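Local coordinates for type IV pilus secretin PilQ family protein (Vibrio cholerae, PDB 6W6M) that probably forms the outer-membrane secretin channel through which the type IV competence pilus is extended and retracted, at residues N360-G365 against D370-D375; A383-N388 against F548-E553; A393-K398 against L404-L409; P424-T429 against A434-G439. All coordinates share one frame; numbering follows the deposited sequence.

The four contacts sample one long secretin subunit of a 14-chain assembly. Interactions 1, 2 and 3 gather toward one end of the long strands: the centre of interaction 3 lies about 17 Å from that of interaction 1 and about 19 Å from that of interaction 2, though no atoms touch. Interaction 4 is remote, its centre about 67 Å from that of interaction 3, yet strand 404-429 takes part in both and so ties the far hairpin to what is probably the double-walled part of the barrel. Interactions 3 and 4 both lie, in sequence, inside the loop that interaction 2 closes. Interactions 1, 3 and 4 touch the same neighbouring subunit.

Interaction 1: N360-G365 against D370-D375; sequences NLWQKG and DEFPVD
Trp362 meets Phe372 and Pro373 in a small aromatic-proline cluster, which joins the last turn of helix 357-362 to the loop before helix 374-377 in the helical connection between strands 352-354 and 380-382 of this secretin subunit. The indole is the centre of the contact, and its two rings have different partners. Phe372 presents its edge to the six-membered ring in an edge-to-face stack: the planes stand at 89° and the centroids are 5.3 Å apart. The atoms that meet are Trp362 CH2 and Phe372 CE1, 3.8 Å from each other. Over the five-membered ring sits Pro373, whose CD lies 3.8 Å from the ring centroid and directly on the ring normal, the geometry of a CH-pi contact. Phe372 and Pro373 approach from the same side of the indole, so consecutive residues close on it together. The Trp362 side chain is brought to them by its first torsion, with CG opposite the backbone N (chi1 176°), which swings the indole off the helix end toward the loop.

Pro373 is also the centre of an inverse gamma turn, a tight bend that leads directly into helix 374-377. Phe372 has a further neighbour in Leu361 of an adjacent subunit, which places the cluster next to a subunit interface. Although most of the contact is apolar, it is a surface one: Asp370 and Glu371 are exposed, and the Asp370 carboxylate leads away from the indole. What Asp370 offers Trp362 is carbon, its CA lying in the indole plane at the ring edge, 3.5 Å from NE1.

Interaction 2: A383-N388 against F548-E553; sequences ASTSAN and FRRTYE
Arg550 reaches from the start of strand 549-568 to the backbone of Ala383, in the loop that follows strand 380-382 of the secretin barrel wall. The polar part is one hydrogen bond, from Arg550 NH1 to Ala383 O, with an N-H...O angle of 137°. Its modelled length of 2.5 Å is doubtful at this resolution, but the carbonyl oxygen clearly lies near the guanidinium plane, at its edge. The ionic part belongs to the other terminal nitrogen: Arg550 NH2 forms a salt bridge with Asp533. Two partners on separate nitrogens would limit the rotation of the guanidinium. The chain reaches this position extended through its first two torsions and then bent at CG-CD (chi3 56°).

Van der Waals contacts are few. Arg550 CD lies 3.6 Å from Ala383 O, so the methylene flanks the same carbonyl that the guanidinium grips. Thr385 comes to the group obliquely, the two side chains crossing at about a right angle with the methyl CG2 touching NH1.

Arg550 belongs to a strand hydrogen-bonded on both sides, its own backbone bonding to Asp533 of strand 518-534 and the next residue, Thr551, to Leu338 of strand 320-347. The contact thus ties the loop before strand 390-397 to this three-strand part of the sheet, while Arg550 also packs on Asn388 of a neighbouring subunit.

Interaction 3: A393-K398 against L404-L409; sequences AFQVAK and LLDLEL
Phe394 and Leu407 exchange both backbone hydrogen bonds in an antiparallel beta hairpin built from strands 390-397 and 404-429. Five consecutive bridges, from Ala393-Glu408 to Ala397-Leu404, make the ladder regular. Phe394 N reaches Leu407 O at 2.9 Å with an N-H...O angle of 169°, and Leu407 N returns to Phe394 O at 3.0 Å. Val396 and Leu405 form the second hydrogen-bonded pair, in which Val396 N to Leu405 O is 2.9 Å and Leu405 N to Val396 O is 3.0 Å. All four N-H groups and all four carbonyls of these two pairs are therefore satisfied inside the hairpin.

Between the two hydrogen-bonded pairs lies the non-hydrogen-bonded pair Gln395 and Asp406, whose side chains run alongside each other in the same direction on a buried face, amide and carboxylate planes turned by 66°. Gln395 runs extended from a CG opposite its backbone N (chi1 -169°), while Asp406 CG sits beside its own N. Gln395 NE2 stays 3.6 Å from Asp406 OD1 and makes no hydrogen bond with it. On that face the Ala393 methyl packs against Glu408 CB at 3.7 Å, while the Glu408 carboxylate finds its partner in a salt bridge with Arg341.

Phe394, Val396, Leu405 and Leu407 occupy the other face. Beyond the hairpin, Leu404, Asp406 and Glu408 bond through their backbones to strand 320-347. On the hairpin's other flank, Ala393 to Gln395 pair with a strand of a neighbouring subunit, so the sheet continues across the interface; Asn360 of that subunit also donates to Ala393 O.

Interaction 4: P424-T429 against A434-G439; sequences PRLITT and AYIEQG
Leu426 and Ile436 interlock between two layers of strands, an arrangement consistent with the double-walled barrel of secretins. The axes of segments 424-429 and 434-438 approach to 7.6 Å at 152°, which is too far for a shared ladder. Each segment instead bonds to its own sheet, Leu426 to Ile323 and Ile436 to Leu464 through their backbones.

The close part of the interface is the Leu426-Ile436 pair. The two side chains slide past each other in opposite directions, so that branches rather than ends meet: Leu426 CG lies 3.7 Å from Ile436 CG2, and the CD2 methyl lies against Ile436 CB and CG2. The other methyl, CD1, turns to Ala434 and comes 4.1 Å from its CB. This fork depends on the first torsion of Leu426, which sets CG beside its backbone N (chi1 -65°) and lets the two methyls reach successive inward-facing residues of the opposing strand.

Toward either end the contacts thin out to one or two grazing approaches. Pro424 CB touches Ile436 CG2 at 4.1 Å, and Thr428 OG1 stands 3.9 Å from the Ala434 methyl, its weak hydrogen bond going to Gln432 O in the connecting turn. Arg425, Ile427 and Tyr435 point away from the interface and are partly exposed. A neighbouring subunit extends both layers by antiparallel pairing, and Ile436 also packs on Ile506 of that subunit.

The contact is mainly aliphatic, with a few carbon-to-oxygen approaches at backbone carbonyls and at Thr428, and it has no hydrogen bond between the segments. This is consistent with two walls held together here by dispersion and burial, while the backbone bonds of Leu426 and Ile436 go to their own sheets.

Interaction 1: N360-G365 against D370-D375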
loop_
_atom_site.group_PDB
_atom_site.type_symbol
_atom_site.label_atom_id
_atom_site.label_comp_id
_atom_site.label_asym_id
_atom_site.label_seq_id
_atom_site.Cartn_x
_atom_site.Cartn_y
_atom_site.Cartn_z
ATOM N N ASN A 360 2.838 43.093 66.588
ATOM C CA ASN A 360 2.427 43.406 67.953
ATOM C C ASN A 360 2.519 42.183 68.855
ATOM O O ASN A 360 2.756 42.311 70.058
ATOM C CB ASN A 360 1.008 43.964 67.968
ATOM C CG ASN A 360 0.918 45.344 67.377
ATOM O OD1 ASN A 360 1.918 46.033 67.220
ATOM N ND2 ASN A 360 -0.290 45.762 67.051
ATOM N N LEU A 361 2.309 40.990 68.305
ATOM C CA LEU A 361 2.444 39.798 69.134
ATOM C C LEU A 361 3.907 39.485 69.416
ATOM O O LEU A 361 4.220 38.787 70.384
ATOM C CB LEU A 361 1.752 38.609 68.473
ATOM C CG LEU A 361 0.237 38.717 68.304
ATOM C CD1 LEU A 361 -0.306 37.476 67.637
ATOM C CD2 LEU A 361 -0.436 38.935 69.633
ATOM N N TRP A 362 4.822 39.975 68.576
ATOM C CA TRP A 362 6.239 39.738 68.838
ATOM C C TRP A 362 6.783 40.683 69.898
ATOM O O TRP A 362 7.560 40.266 70.761
ATOM C CB TRP A 362 7.052 39.874 67.559
ATOM C CG TRP A 362 8.520 39.728 67.785
ATOM C CD1 TRP A 362 9.240 38.574 67.756
ATOM C CD2 TRP A 362 9.452 40.773 68.074
ATOM N NE1 TRP A 362 10.562 38.835 68.003
ATOM C CE2 TRP A 362 10.718 40.179 68.204
ATOM C CE3 TRP A 362 9.339 42.155 68.234
ATOM C CZ2 TRP A 362 11.862 40.917 68.486
ATOM C CZ3 TRP A 362 10.472 42.884 68.513
ATOM C CH2 TRP A 362 11.718 42.266 68.637
ATOM N N GLN A 363 6.411 41.959 69.849
ATOM C CA GLN A 363 6.914 42.896 70.843
ATOM C C GLN A 363 6.139 42.706 72.137
ATOM O O GLN A 363 5.565 43.647 72.689
ATOM C CB GLN A 363 6.830 44.337 70.341
ATOM C CG GLN A 363 5.478 44.768 69.846
ATOM C CD GLN A 363 5.458 46.218 69.440
ATOM O OE1 GLN A 363 6.465 46.910 69.538
ATOM N NE2 GLN A 363 4.309 46.689 68.984
ATOM N N LYS A 364 6.128 41.463 72.583
ATOM C CA LYS A 364 5.518 40.988 73.823
ATOM C C LYS A 364 6.100 39.594 74.049
ATOM O O LYS A 364 7.132 39.215 73.460
ATOM C CB LYS A 364 3.996 40.851 73.699
ATOM C CG LYS A 364 3.229 42.124 73.384
ATOM C CD LYS A 364 3.357 43.141 74.504
ATOM C CE LYS A 364 2.526 44.380 74.212
ATOM N NZ LYS A 364 2.658 45.400 75.289
ATOM N N GLY A 365 5.479 38.813 74.920
ATOM C CA GLY A 365 5.981 37.459 75.041
ATOM C C GLY A 365 5.225 36.404 74.268
ATOM O O GLY A 365 5.472 35.215 74.485
ATOM N N ASP A 370 11.634 34.180 67.834
ATOM C CA ASP A 370 11.963 35.601 67.935
ATOM C C ASP A 370 13.425 35.827 67.559
ATOM O O ASP A 370 14.321 35.686 68.393
ATOM C CB ASP A 370 11.665 36.126 69.337
ATOM C CG ASP A 370 12.435 35.396 70.410
ATOM O OD1 ASP A 370 12.768 34.211 70.196
ATOM O OD2 ASP A 370 12.723 36.012 71.459
ATOM N N GLU A 371 13.668 36.168 66.296
ATOM C CA GLU A 371 14.921 36.817 65.936
ATOM C C GLU A 371 14.671 38.226 65.415
ATOM O O GLU A 371 15.163 39.188 66.011
ATOM C CB GLU A 371 15.701 35.969 64.918
ATOM C CG GLU A 371 16.233 34.638 65.423
ATOM C CD GLU A 371 16.924 33.830 64.352
ATOM O OE1 GLU A 371 16.834 34.207 63.166
ATOM O OE2 GLU A 371 17.556 32.810 64.696
ATOM N N PHE A 372 13.917 38.378 64.328
ATOM C CA PHE A 372 13.239 39.622 63.990
ATOM C C PHE A 372 12.267 39.359 62.847
ATOM O O PHE A 372 12.654 38.773 61.830
ATOM C CB PHE A 372 14.232 40.724 63.618
ATOM C CG PHE A 372 13.705 42.104 63.857
ATOM C CD1 PHE A 372 13.318 42.498 65.122
ATOM C CD2 PHE A 372 13.594 43.007 62.822
ATOM C CE1 PHE A 372 12.829 43.762 65.346
ATOM C CE2 PHE A 372 13.104 44.272 63.045
ATOM C CZ PHE A 372 12.724 44.650 64.305
ATOM N N PRO A 373 11.009 39.762 62.970
ATOM C CA PRO A 373 10.105 39.689 61.816
ATOM C C PRO A 373 10.355 40.821 60.832
ATOM O O PRO A 373 9.657 41.838 60.866
ATOM C CB PRO A 373 8.716 39.787 62.456
ATOM C CG PRO A 373 8.939 40.517 63.727
ATOM C CD PRO A 373 10.301 40.119 64.210
ATOM N N VAL A 374 11.350 40.659 59.955
ATOM C CA VAL A 374 11.759 41.758 59.081
ATOM C C VAL A 374 10.648 42.117 58.106
ATOM O O VAL A 374 10.524 43.269 57.676
ATOM C CB VAL A 374 13.059 41.406 58.343
ATOM C CG1 VAL A 374 13.659 42.648 57.730
ATOM C CG2 VAL A 374 14.042 40.755 59.291
ATOM N N ASP A 375 9.826 41.138 57.738
ATOM C CA ASP A 375 8.730 41.370 56.809
ATOM C C ASP A 375 7.457 41.834 57.497
ATOM O O ASP A 375 6.728 42.659 56.939
ATOM C CB ASP A 375 8.447 40.097 56.018
ATOM C CG ASP A 375 9.537 39.788 55.023
ATOM O OD1 ASP A 375 10.353 40.691 54.745
ATOM O OD2 ASP A 375 9.588 38.643 54.531
#

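Interaction 2: A383-N388 against F548-E553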
loop_
_atom_site.group_PDB
_atom_site.type_symbol
_atom_site.label_atom_id
_atom_site.label_comp_id
_atom_site.label_asym_id
_atom_site.label_seq_id
_atom_site.Cartn_x
_atom_site.Cartn_y
_atom_site.Cartn_z
ATOM N N ALA A 383 9.420 49.312 47.532
ATOM C CA ALA A 383 10.790 49.514 47.089
ATOM C C ALA A 383 10.901 49.447 45.572
ATOM O O ALA A 383 10.214 48.668 44.909
ATOM C CB ALA A 383 11.709 48.468 47.711
ATOM N N SER A 384 11.798 50.266 45.028
ATOM C CA SER A 384 12.121 50.206 43.609
ATOM C C SER A 384 12.716 48.851 43.262
ATOM O O SER A 384 13.776 48.478 43.767
ATOM C CB SER A 384 13.096 51.320 43.246
ATOM O OG SER A 384 13.796 51.012 42.061
ATOM N N THR A 385 12.035 48.121 42.388
ATOM C CA THR A 385 12.370 46.734 42.075
ATOM C C THR A 385 13.221 46.693 40.812
ATOM O O THR A 385 12.696 46.709 39.697
ATOM C CB THR A 385 11.102 45.903 41.908
ATOM O OG1 THR A 385 10.304 46.457 40.857
ATOM C CG2 THR A 385 10.301 45.888 43.200
ATOM N N SER A 386 14.533 46.622 40.992
ATOM C CA SER A 386 15.487 46.545 39.891
ATOM C C SER A 386 16.779 45.975 40.456
ATOM O O SER A 386 16.886 45.704 41.654
ATOM C CB SER A 386 15.720 47.907 39.242
ATOM O OG SER A 386 14.504 48.486 38.818
ATOM N N ALA A 387 17.763 45.791 39.582
ATOM C CA ALA A 387 19.054 45.267 39.999
ATOM C C ALA A 387 20.118 46.343 40.160
ATOM O O ALA A 387 21.156 46.078 40.775
ATOM C CB ALA A 387 19.547 44.216 38.999
ATOM N N ASN A 388 19.887 47.539 39.624
ATOM C CA ASN A 388 20.835 48.638 39.696
ATOM C C ASN A 388 20.309 49.806 40.513
ATOM O O ASN A 388 20.814 50.923 40.377
ATOM C CB ASN A 388 21.195 49.114 38.290
ATOM C CG ASN A 388 21.513 47.978 37.354
ATOM O OD1 ASN A 388 21.119 47.991 36.195
ATOM N ND2 ASN A 388 22.230 46.985 37.853
ATOM N N PHE A 548 4.828 57.895 50.288
ATOM C CA PHE A 548 3.739 56.928 50.349
ATOM C C PHE A 548 3.419 56.338 48.982
ATOM O O PHE A 548 2.283 55.947 48.724
ATOM C CB PHE A 548 2.478 57.565 50.925
ATOM C CG PHE A 548 2.613 58.016 52.343
ATOM C CD1 PHE A 548 2.447 57.121 53.383
ATOM C CD2 PHE A 548 2.878 59.338 52.641
ATOM C CE1 PHE A 548 2.558 57.535 54.686
ATOM C CE2 PHE A 548 2.993 59.752 53.940
ATOM C CZ PHE A 548 2.830 58.851 54.964
ATOM N N ARG A 549 4.392 56.245 48.082
ATOM C CA ARG A 549 4.061 55.828 46.726
ATOM C C ARG A 549 5.312 55.357 46.007
ATOM O O ARG A 549 6.421 55.813 46.289
ATOM C CB ARG A 549 3.407 56.963 45.946
ATOM C CG ARG A 549 4.355 58.035 45.532
ATOM C CD ARG A 549 3.627 59.273 45.134
ATOM N NE ARG A 549 4.554 60.326 44.764
ATOM C CZ ARG A 549 4.234 61.610 44.698
ATOM N NH1 ARG A 549 3.008 62.007 44.986
ATOM N NH2 ARG A 549 5.148 62.498 44.352
ATOM N N ARG A 550 5.114 54.446 45.058
ATOM C CA ARG A 550 6.145 54.062 44.105
ATOM C C ARG A 550 5.699 54.481 42.718
ATOM O O ARG A 550 4.530 54.307 42.361
ATOM C CB ARG A 550 6.425 52.565 44.134
ATOM C CG ARG A 550 7.368 52.118 43.049
ATOM C CD ARG A 550 7.813 50.698 43.257
ATOM N NE ARG A 550 6.683 49.791 43.348
ATOM C CZ ARG A 550 6.761 48.546 43.791
ATOM N NH1 ARG A 550 7.919 48.054 44.193
ATOM N NH2 ARG A 550 5.678 47.794 43.837
ATOM N N THR A 551 6.631 55.034 41.953
ATOM C CA THR A 551 6.391 55.618 40.645
ATOM C C THR A 551 7.337 55.012 39.615
ATOM O O THR A 551 8.534 54.845 39.870
ATOM C CB THR A 551 6.570 57.137 40.708
ATOM O OG1 THR A 551 7.896 57.446 41.143
ATOM C CG2 THR A 551 5.572 57.776 41.639
ATOM N N TYR A 552 6.792 54.695 38.440
ATOM C CA TYR A 552 7.541 54.043 37.372
ATOM C C TYR A 552 7.225 54.729 36.055
ATOM O O TYR A 552 6.064 55.047 35.798
ATOM C CB TYR A 552 7.175 52.563 37.304
ATOM C CG TYR A 552 7.818 51.807 36.176
ATOM C CD1 TYR A 552 9.148 51.416 36.239
ATOM C CD2 TYR A 552 7.105 51.500 35.037
ATOM C CE1 TYR A 552 9.736 50.733 35.212
ATOM C CE2 TYR A 552 7.688 50.823 34.001
ATOM C CZ TYR A 552 9.002 50.439 34.093
ATOM O OH TYR A 552 9.582 49.758 33.055
ATOM N N GLU A 553 8.238 54.953 35.224
ATOM C CA GLU A 553 8.024 55.615 33.945
ATOM C C GLU A 553 9.030 55.153 32.903
ATOM O O GLU A 553 10.230 55.075 33.177
ATOM C CB GLU A 553 8.112 57.112 34.100
ATOM C CG GLU A 553 7.832 57.849 32.839
ATOM C CD GLU A 553 7.878 59.338 33.033
ATOM O OE1 GLU A 553 8.171 59.775 34.165
ATOM O OE2 GLU A 553 7.614 60.075 32.060
#

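Interaction 3: A393-K398 against L404-L409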
loop_
_atom_site.group_PDB
_atom_site.type_symbol
_atom_site.label_atom_id
_atom_site.label_comp_id
_atom_site.label_asym_id
_atom_site.label_seq_id
_atom_site.Cartn_x
_atom_site.Cartn_y
_atom_site.Cartn_z
ATOM N N ALA A 393 19.197 54.752 53.815
ATOM C CA ALA A 393 18.300 54.472 54.927
ATOM C C ALA A 393 18.654 55.002 56.309
ATOM O O ALA A 393 19.790 54.868 56.764
ATOM C CB ALA A 393 18.116 52.966 55.025
ATOM N N PHE A 394 17.678 55.616 56.965
ATOM C CA PHE A 394 17.846 56.286 58.244
ATOM C C PHE A 394 17.053 55.557 59.320
ATOM O O PHE A 394 16.043 54.905 59.046
ATOM C CB PHE A 394 17.391 57.742 58.174
ATOM C CG PHE A 394 17.996 58.517 57.041
ATOM C CD1 PHE A 394 17.278 58.744 55.879
ATOM C CD2 PHE A 394 19.276 59.025 57.136
ATOM C CE1 PHE A 394 17.827 59.459 54.841
ATOM C CE2 PHE A 394 19.828 59.742 56.099
ATOM C CZ PHE A 394 19.103 59.958 54.951
ATOM N N GLN A 395 17.509 55.691 60.562
ATOM C CA GLN A 395 16.941 54.931 61.665
ATOM C C GLN A 395 16.921 55.772 62.932
ATOM O O GLN A 395 17.724 56.690 63.089
ATOM C CB GLN A 395 17.732 53.649 61.907
ATOM C CG GLN A 395 17.071 52.688 62.847
ATOM C CD GLN A 395 17.952 51.523 63.185
ATOM O OE1 GLN A 395 19.136 51.684 63.444
ATOM N NE2 GLN A 395 17.383 50.335 63.176
ATOM N N VAL A 396 15.973 55.472 63.814
ATOM C CA VAL A 396 15.948 55.996 65.176
ATOM C C VAL A 396 15.513 54.863 66.090
ATOM O O VAL A 396 14.344 54.465 66.070
ATOM C CB VAL A 396 15.005 57.197 65.326
ATOM C CG1 VAL A 396 14.789 57.495 66.785
ATOM C CG2 VAL A 396 15.576 58.407 64.640
ATOM N N ALA A 397 16.446 54.334 66.873
ATOM C CA ALA A 397 16.174 53.187 67.727
ATOM C C ALA A 397 16.556 53.525 69.153
ATOM O O ALA A 397 17.726 53.804 69.426
ATOM C CB ALA A 397 16.947 51.951 67.261
ATOM N N LYS A 398 15.583 53.490 70.061
ATOM C CA LYS A 398 15.829 53.726 71.476
ATOM C C LYS A 398 16.071 52.439 72.246
ATOM O O LYS A 398 17.112 52.292 72.890
ATOM C CB LYS A 398 14.656 54.480 72.112
ATOM C CG LYS A 398 14.252 55.751 71.400
ATOM C CD LYS A 398 15.121 56.926 71.773
ATOM C CE LYS A 398 14.560 58.206 71.166
ATOM N NZ LYS A 398 15.470 59.371 71.332
ATOM N N LEU A 404 11.075 52.379 67.780
ATOM C CA LEU A 404 11.970 52.165 66.650
ATOM C C LEU A 404 11.290 52.707 65.405
ATOM O O LEU A 404 10.082 52.531 65.235
ATOM C CB LEU A 404 12.301 50.679 66.476
ATOM C CG LEU A 404 13.369 50.282 65.460
ATOM C CD1 LEU A 404 14.110 49.060 65.940
ATOM C CD2 LEU A 404 12.773 49.994 64.117
ATOM N N LEU A 405 12.061 53.370 64.545
ATOM C CA LEU A 405 11.497 53.802 63.274
ATOM C C LEU A 405 12.566 53.795 62.190
ATOM O O LEU A 405 13.681 54.269 62.409
ATOM C CB LEU A 405 10.847 55.182 63.392
ATOM C CG LEU A 405 10.031 55.780 62.256
ATOM C CD1 LEU A 405 8.897 56.643 62.794
ATOM C CD2 LEU A 405 10.939 56.592 61.349
ATOM N N ASP A 406 12.204 53.261 61.020
ATOM C CA ASP A 406 13.104 53.092 59.884
ATOM C C ASP A 406 12.519 53.729 58.631
ATOM O O ASP A 406 11.310 53.649 58.393
ATOM C CB ASP A 406 13.346 51.620 59.599
ATOM C CG ASP A 406 14.193 50.957 60.640
ATOM O OD1 ASP A 406 14.263 51.475 61.767
ATOM O OD2 ASP A 406 14.805 49.922 60.328
ATOM N N LEU A 407 13.393 54.309 57.799
ATOM C CA LEU A 407 12.967 54.921 56.544
ATOM C C LEU A 407 14.042 54.774 55.478
ATOM O O LEU A 407 15.142 55.292 55.654
ATOM C CB LEU A 407 12.645 56.403 56.740
ATOM C CG LEU A 407 12.248 57.216 55.506
ATOM C CD1 LEU A 407 10.969 56.699 54.900
ATOM C CD2 LEU A 407 12.090 58.675 55.856
ATOM N N GLU A 408 13.711 54.128 54.356
ATOM C CA GLU A 408 14.644 53.922 53.253
ATOM C C GLU A 408 14.061 54.438 51.946
ATOM O O GLU A 408 12.890 54.195 51.645
ATOM C CB GLU A 408 14.995 52.448 53.095
ATOM C CG GLU A 408 16.012 52.185 52.013
ATOM C CD GLU A 408 16.385 50.724 51.901
ATOM O OE1 GLU A 408 15.818 49.907 52.648
ATOM O OE2 GLU A 408 17.238 50.382 51.055
ATOM N N LEU A 409 14.884 55.140 51.139
ATOM C CA LEU A 409 14.530 55.609 49.809
ATOM C C LEU A 409 15.364 54.876 48.771
ATOM O O LEU A 409 16.517 54.529 49.028
ATOM C CB LEU A 409 14.772 57.107 49.674
ATOM C CG LEU A 409 13.917 58.023 50.539
ATOM C CD1 LEU A 409 14.381 59.447 50.393
ATOM C CD2 LEU A 409 12.461 57.909 50.161
#

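Interaction 4: P424-T429 against A434-G439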
loop_
_atom_site.group_PDB
_atom_site.type_symbol
_atom_site.label_atom_id
_atom_site.label_comp_id
_atom_site.label_asym_id
_atom_site.label_seq_id
_atom_site.Cartn_x
_atom_site.Cartn_y
_atom_site.Cartn_z
ATOM N N PRO A 424 24.804 46.572 1.199
ATOM C CA PRO A 424 25.373 45.729 0.133
ATOM C C PRO A 424 25.353 46.368 -1.256
ATOM O O PRO A 424 24.575 47.283 -1.503
ATOM C CB PRO A 424 24.494 44.476 0.191
ATOM C CG PRO A 424 23.233 44.921 0.782
ATOM C CD PRO A 424 23.536 46.031 1.714
ATOM N N ARG A 425 26.202 45.901 -2.169
ATOM C CA ARG A 425 26.257 46.409 -3.535
ATOM C C ARG A 425 26.393 45.249 -4.501
ATOM O O ARG A 425 26.849 44.169 -4.141
ATOM C CB ARG A 425 27.436 47.347 -3.777
ATOM C CG ARG A 425 27.788 48.250 -2.676
ATOM C CD ARG A 425 29.275 48.421 -2.620
ATOM N NE ARG A 425 29.827 48.737 -3.922
ATOM C CZ ARG A 425 31.113 48.968 -4.135
ATOM N NH1 ARG A 425 31.552 49.248 -5.352
ATOM N NH2 ARG A 425 31.963 48.919 -3.124
ATOM N N LEU A 426 26.042 45.510 -5.753
ATOM C CA LEU A 426 26.182 44.523 -6.812
ATOM C C LEU A 426 26.440 45.245 -8.118
ATOM O O LEU A 426 26.060 46.399 -8.289
ATOM C CB LEU A 426 24.922 43.671 -6.958
ATOM C CG LEU A 426 24.476 42.745 -5.850
ATOM C CD1 LEU A 426 23.156 42.174 -6.227
ATOM C CD2 LEU A 426 25.484 41.667 -5.686
ATOM N N ILE A 427 27.058 44.534 -9.053
ATOM C CA ILE A 427 27.104 44.936 -10.453
ATOM C C ILE A 427 26.587 43.767 -11.284
ATOM O O ILE A 427 26.816 42.608 -10.935
ATOM C CB ILE A 427 28.517 45.371 -10.893
ATOM C CG1 ILE A 427 28.928 46.641 -10.164
ATOM C CG2 ILE A 427 28.606 45.571 -12.394
ATOM C CD1 ILE A 427 30.356 46.995 -10.322
ATOM N N THR A 428 25.846 44.063 -12.347
ATOM C CA THR A 428 25.221 43.015 -13.150
ATOM C C THR A 428 24.946 43.554 -14.550
ATOM O O THR A 428 25.142 44.737 -14.827
ATOM C CB THR A 428 23.938 42.504 -12.486
ATOM O OG1 THR A 428 23.462 41.346 -13.177
ATOM C CG2 THR A 428 22.868 43.568 -12.500
ATOM N N THR A 429 24.444 42.656 -15.402
ATOM C CA THR A 429 24.102 42.952 -16.819
ATOM C C THR A 429 22.589 43.192 -16.927
ATOM O O THR A 429 21.844 42.564 -16.159
ATOM C CB THR A 429 24.539 41.804 -17.747
ATOM O OG1 THR A 429 25.958 41.635 -17.667
ATOM C CG2 THR A 429 24.312 42.180 -19.204
ATOM N N ALA A 434 20.605 38.926 -10.124
ATOM C CA ALA A 434 21.810 38.814 -9.308
ATOM C C ALA A 434 21.437 38.857 -7.831
ATOM O O ALA A 434 20.385 39.380 -7.451
ATOM C CB ALA A 434 22.803 39.916 -9.656
ATOM N N TYR A 435 22.317 38.296 -6.997
ATOM C CA TYR A 435 22.096 38.260 -5.554
ATOM C C TYR A 435 23.425 38.336 -4.818
ATOM O O TYR A 435 24.460 37.926 -5.331
ATOM C CB TYR A 435 21.326 36.999 -5.129
ATOM C CG TYR A 435 22.066 35.726 -5.412
ATOM C CD1 TYR A 435 22.934 35.193 -4.480
ATOM C CD2 TYR A 435 21.885 35.041 -6.606
ATOM C CE1 TYR A 435 23.595 34.023 -4.725
ATOM C CE2 TYR A 435 22.539 33.870 -6.853
ATOM C CZ TYR A 435 23.396 33.368 -5.911
ATOM O OH TYR A 435 24.064 32.199 -6.149
ATOM N N ILE A 436 23.378 38.866 -3.598
ATOM C CA ILE A 436 24.507 38.808 -2.672
ATOM C C ILE A 436 23.980 38.589 -1.255
ATOM O O ILE A 436 22.966 39.176 -0.864
ATOM C CB ILE A 436 25.404 40.068 -2.767
ATOM C CG1 ILE A 436 26.649 39.907 -1.896
ATOM C CG2 ILE A 436 24.659 41.329 -2.412
ATOM C CD1 ILE A 436 27.703 40.903 -2.142
ATOM N N GLU A 437 24.670 37.738 -0.486
ATOM C CA GLU A 437 24.191 37.227 0.796
ATOM C C GLU A 437 25.293 37.167 1.841
ATOM O O GLU A 437 26.471 37.070 1.515
ATOM C CB GLU A 437 23.638 35.818 0.673
ATOM C CG GLU A 437 22.240 35.715 0.215
ATOM C CD GLU A 437 21.837 34.282 0.030
ATOM O OE1 GLU A 437 22.740 33.427 0.026
ATOM O OE2 GLU A 437 20.627 34.003 -0.110
ATOM N N GLN A 438 24.887 37.175 3.110
ATOM C CA GLN A 438 25.805 36.985 4.231
ATOM C C GLN A 438 24.998 36.603 5.466
ATOM O O GLN A 438 24.165 37.389 5.918
ATOM C CB GLN A 438 26.603 38.246 4.483
ATOM C CG GLN A 438 27.734 38.060 5.436
ATOM C CD GLN A 438 28.336 39.361 5.876
ATOM O OE1 GLN A 438 29.533 39.572 5.749
ATOM N NE2 GLN A 438 27.510 40.246 6.395
ATOM N N GLY A 439 25.236 35.421 6.021
ATOM C CA GLY A 439 24.497 35.024 7.207
ATOM C C GLY A 439 24.716 33.606 7.676
ATOM O O GLY A 439 25.846 33.132 7.665
#